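Local coordinates for protein O-methyltransferase family 2 (PDB 5I2H) that probably transfers a methyl group from S-adenosyl-L-methionine to a hydroxyl of a small-molecule acceptor, and binds the flavone apigenin, at residues A[201-206]-A[266-271]. Residues are numbered along the deposited sequence; the frame is centred on the assembly and turned at random.
Sequences LDVAGG and ILLSNV. With AGI (5,7-dihydroxy-2-(4-hydroxyphenyl)-4H-chromen-4-one), chain C.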
loop_
_atom_site.group_PDB
_atom_site.type_symbol
_atom_site.label_atom_id
_atom_site.label_comp_id
_atom_site.label_asym_id
_atom_site.label_seq_id
_atom_site.Cartn_x
_atom_site.Cartn_y
_atom_site.Cartn_z
ATOM N N LEU A 201 5.587 -23.622 -27.432
ATOM C CA LEU A 201 4.136 -23.504 -27.268
ATOM C C LEU A 201 3.820 -22.709 -26.013
ATOM O O LEU A 201 4.252 -23.074 -24.913
ATOM C CB LEU A 201 3.484 -24.892 -27.159
ATOM C CG LEU A 201 2.012 -24.978 -26.726
ATOM C CD1 LEU A 201 1.070 -24.307 -27.734
ATOM C CD2 LEU A 201 1.595 -26.453 -26.475
ATOM N N ASP A 202 3.016 -21.670 -26.167
ATOM C CA ASP A 202 2.730 -20.689 -25.115
ATOM C C ASP A 202 1.261 -20.897 -24.783
ATOM O O ASP A 202 0.391 -20.494 -25.556
ATOM C CB ASP A 202 3.046 -19.296 -25.664
ATOM C CG ASP A 202 3.097 -18.221 -24.623
ATOM O OD1 ASP A 202 2.503 -18.395 -23.548
ATOM O OD2 ASP A 202 3.715 -17.148 -24.921
ATOM N N VAL A 203 0.983 -21.577 -23.673
ATOM C CA VAL A 203 -0.382 -21.947 -23.307
ATOM C C VAL A 203 -0.995 -20.837 -22.467
ATOM O O VAL A 203 -0.439 -20.460 -21.425
ATOM C CB VAL A 203 -0.403 -23.296 -22.568
ATOM C CG1 VAL A 203 -1.852 -23.636 -22.036
ATOM C CG2 VAL A 203 0.077 -24.392 -23.529
ATOM N N ALA A 204 -2.124 -20.274 -22.920
ATOM C CA ALA A 204 -2.889 -19.296 -22.140
ATOM C C ALA A 204 -2.029 -18.085 -21.793
ATOM O O ALA A 204 -2.215 -17.447 -20.757
ATOM C CB ALA A 204 -3.481 -19.941 -20.876
ATOM N N GLY A 205 -1.065 -17.807 -22.667
ATOM C CA GLY A 205 -0.127 -16.712 -22.539
ATOM C C GLY A 205 -0.377 -15.654 -23.589
ATOM O O GLY A 205 0.537 -14.933 -23.984
ATOM N N GLY A 206 -1.630 -15.564 -24.039
ATOM C CA GLY A 206 -2.081 -14.488 -24.891
ATOM C C GLY A 206 -1.500 -13.111 -24.627
ATOM O O GLY A 206 -1.250 -12.720 -23.483
ATOM N N ILE A 266 7.085 -25.941 -23.532
ATOM C CA ILE A 266 5.756 -25.422 -23.225
ATOM C C ILE A 266 5.897 -24.387 -22.119
ATOM O O ILE A 266 6.473 -24.677 -21.062
ATOM C CB ILE A 266 4.785 -26.542 -22.826
ATOM C CG1 ILE A 266 4.592 -27.457 -24.035
ATOM C CG2 ILE A 266 3.466 -25.937 -22.363
ATOM C CD1 ILE A 266 3.766 -28.686 -23.731
ATOM N N LEU A 267 5.393 -23.177 -22.369
ATOM C CA LEU A 267 5.468 -22.055 -21.435
ATOM C C LEU A 267 4.109 -21.844 -20.758
ATOM O O LEU A 267 3.061 -21.739 -21.430
ATOM C CB LEU A 267 5.901 -20.788 -22.184
ATOM C CG LEU A 267 5.907 -19.487 -21.365
ATOM C CD1 LEU A 267 6.896 -19.611 -20.177
ATOM C CD2 LEU A 267 6.249 -18.271 -22.238
ATOM N N LEU A 268 4.132 -21.773 -19.439
ATOM C CA LEU A 268 2.992 -21.383 -18.603
ATOM C C LEU A 268 3.450 -20.129 -17.871
ATOM O O LEU A 268 4.107 -20.224 -16.826
ATOM C CB LEU A 268 2.621 -22.471 -17.591
ATOM C CG LEU A 268 2.197 -23.809 -18.227
ATOM C CD1 LEU A 268 1.998 -24.926 -17.203
ATOM C CD2 LEU A 268 0.968 -23.609 -19.135
ATOM N N SER A 269 3.108 -18.953 -18.394
ATOM C CA SER A 269 3.601 -17.698 -17.840
ATOM C C SER A 269 2.423 -16.997 -17.188
ATOM O O SER A 269 1.486 -16.613 -17.879
ATOM C CB SER A 269 4.237 -16.834 -18.941
ATOM O OG SER A 269 4.650 -15.582 -18.394
ATOM N N ASN A 270 2.473 -16.824 -15.861
ATOM C CA ASN A 270 1.383 -16.178 -15.118
ATOM C C ASN A 270 0.060 -16.880 -15.359
ATOM O O ASN A 270 -0.995 -16.236 -15.398
ATOM C CB ASN A 270 1.268 -14.689 -15.481
ATOM C CG ASN A 270 2.508 -13.938 -15.106
ATOM O OD1 ASN A 270 2.944 -14.012 -13.956
ATOM N ND2 ASN A 270 3.139 -13.266 -16.087
ATOM N N VAL A 271 0.119 -18.198 -15.512
ATOM C CA VAL A 271 -1.060 -19.040 -15.697
ATOM C C VAL A 271 -1.364 -19.819 -14.438
ATOM O O VAL A 271 -2.498 -19.826 -13.966
ATOM C CB VAL A 271 -0.888 -20.014 -16.891
ATOM C CG1 VAL A 271 -2.121 -21.004 -16.956
ATOM C CG2 VAL A 271 -0.733 -19.268 -18.240
HETATM C CAG AGI C . -7.812 -9.104 -13.931
HETATM C CAE AGI C . -8.989 -8.362 -13.909
HETATM C CAM AGI C . -10.203 -9.015 -14.104
HETATM O OAB AGI C . -11.345 -8.268 -14.074
HETATM C CAF AGI C . -10.241 -10.403 -14.322
HETATM C CAH AGI C . -9.057 -11.150 -14.342
HETATM C CAP AGI C . -7.844 -10.487 -14.145
HETATM C CAQ AGI C . -6.516 -11.159 -14.142
HETATM O OAL AGI C . -5.515 -10.352 -13.655
HETATM C CAJ AGI C . -6.275 -12.472 -14.586
HETATM C CAR AGI C . -4.970 -12.999 -14.528
HETATM O OAA AGI C . -4.734 -14.162 -14.938
HETATM C CAT AGI C . -3.855 -12.128 -13.999
HETATM C CAS AGI C . -4.216 -10.762 -13.555
HETATM C CAK AGI C . -3.260 -9.898 -13.049
HETATM C CAN AGI C . -1.945 -10.308 -12.953
HETATM O OAC AGI C . -1.054 -9.412 -12.468
HETATM C CAI AGI C . -1.525 -11.584 -13.360
HETATM C CAO AGI C . -2.410 -12.516 -13.877
HETATM O OAD AGI C . -1.938 -13.722 -14.243
HETATM O O HOH W 1 1.815 -18.887 -20.943
HETATM O O HOH W 2 -1.007 -15.336 -18.857
#
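L267 sits astride the residues L201 and V203, its N-H bonding to the carbonyl of L201 (N to O 2.8 Å) and its own carbonyl receiving the N-H of V203 (O to N 3.1 Å). This is the parallel pairing of strands 199-203 and 265-269, the first and fourth strands and central neighbours in the Rossmann-like methyltransferase sheet. On the face of L201, V203, I266 and L268, beta-branched V203 and I266 favour extended backbone, while the leucines fill the buried layer. L201 and I266 run alongside each other, CD2 against CG1 at 4.0 Å, and CG2 of V203 crosses to CG2 of I266; V203 also meets L268, CB to CD2 at 3.7 Å. On the other face, with CG anti to its backbone N (chi1 -167°), the carboxylate of D202 lies alongside the CD2 methyl of L267. This buried charge is met by T211 OG1 of helix 209-217, hydrogen-bonded to OD2, and by a water.

Beyond the two direct bonds the strands splay. That water bridges OD1 of D202 (2.7 Å), O of V203 and the N-H of S269 (N at 2.9 Å), which donates to it. V271 then turns back toward the first segment, its CG2 anti to the carbonyl carbon and 3.4 Å from O of V203.

Residues 204-206, modelled in two conformers, belong to the glycine-rich loop that in this family lines the S-adenosyl-L-methionine site. In one conformer a second water spans the carbonyls of A204 and S269, and G206 N bonds to D227, where relatives hold the cofactor ribose. O of N270 lies 2.9 Å from OAD of apigenin. The contact thus combines an apolar, directly bonded part and a water-bridged end, consistent with bringing cofactor and acceptor together where the strands part.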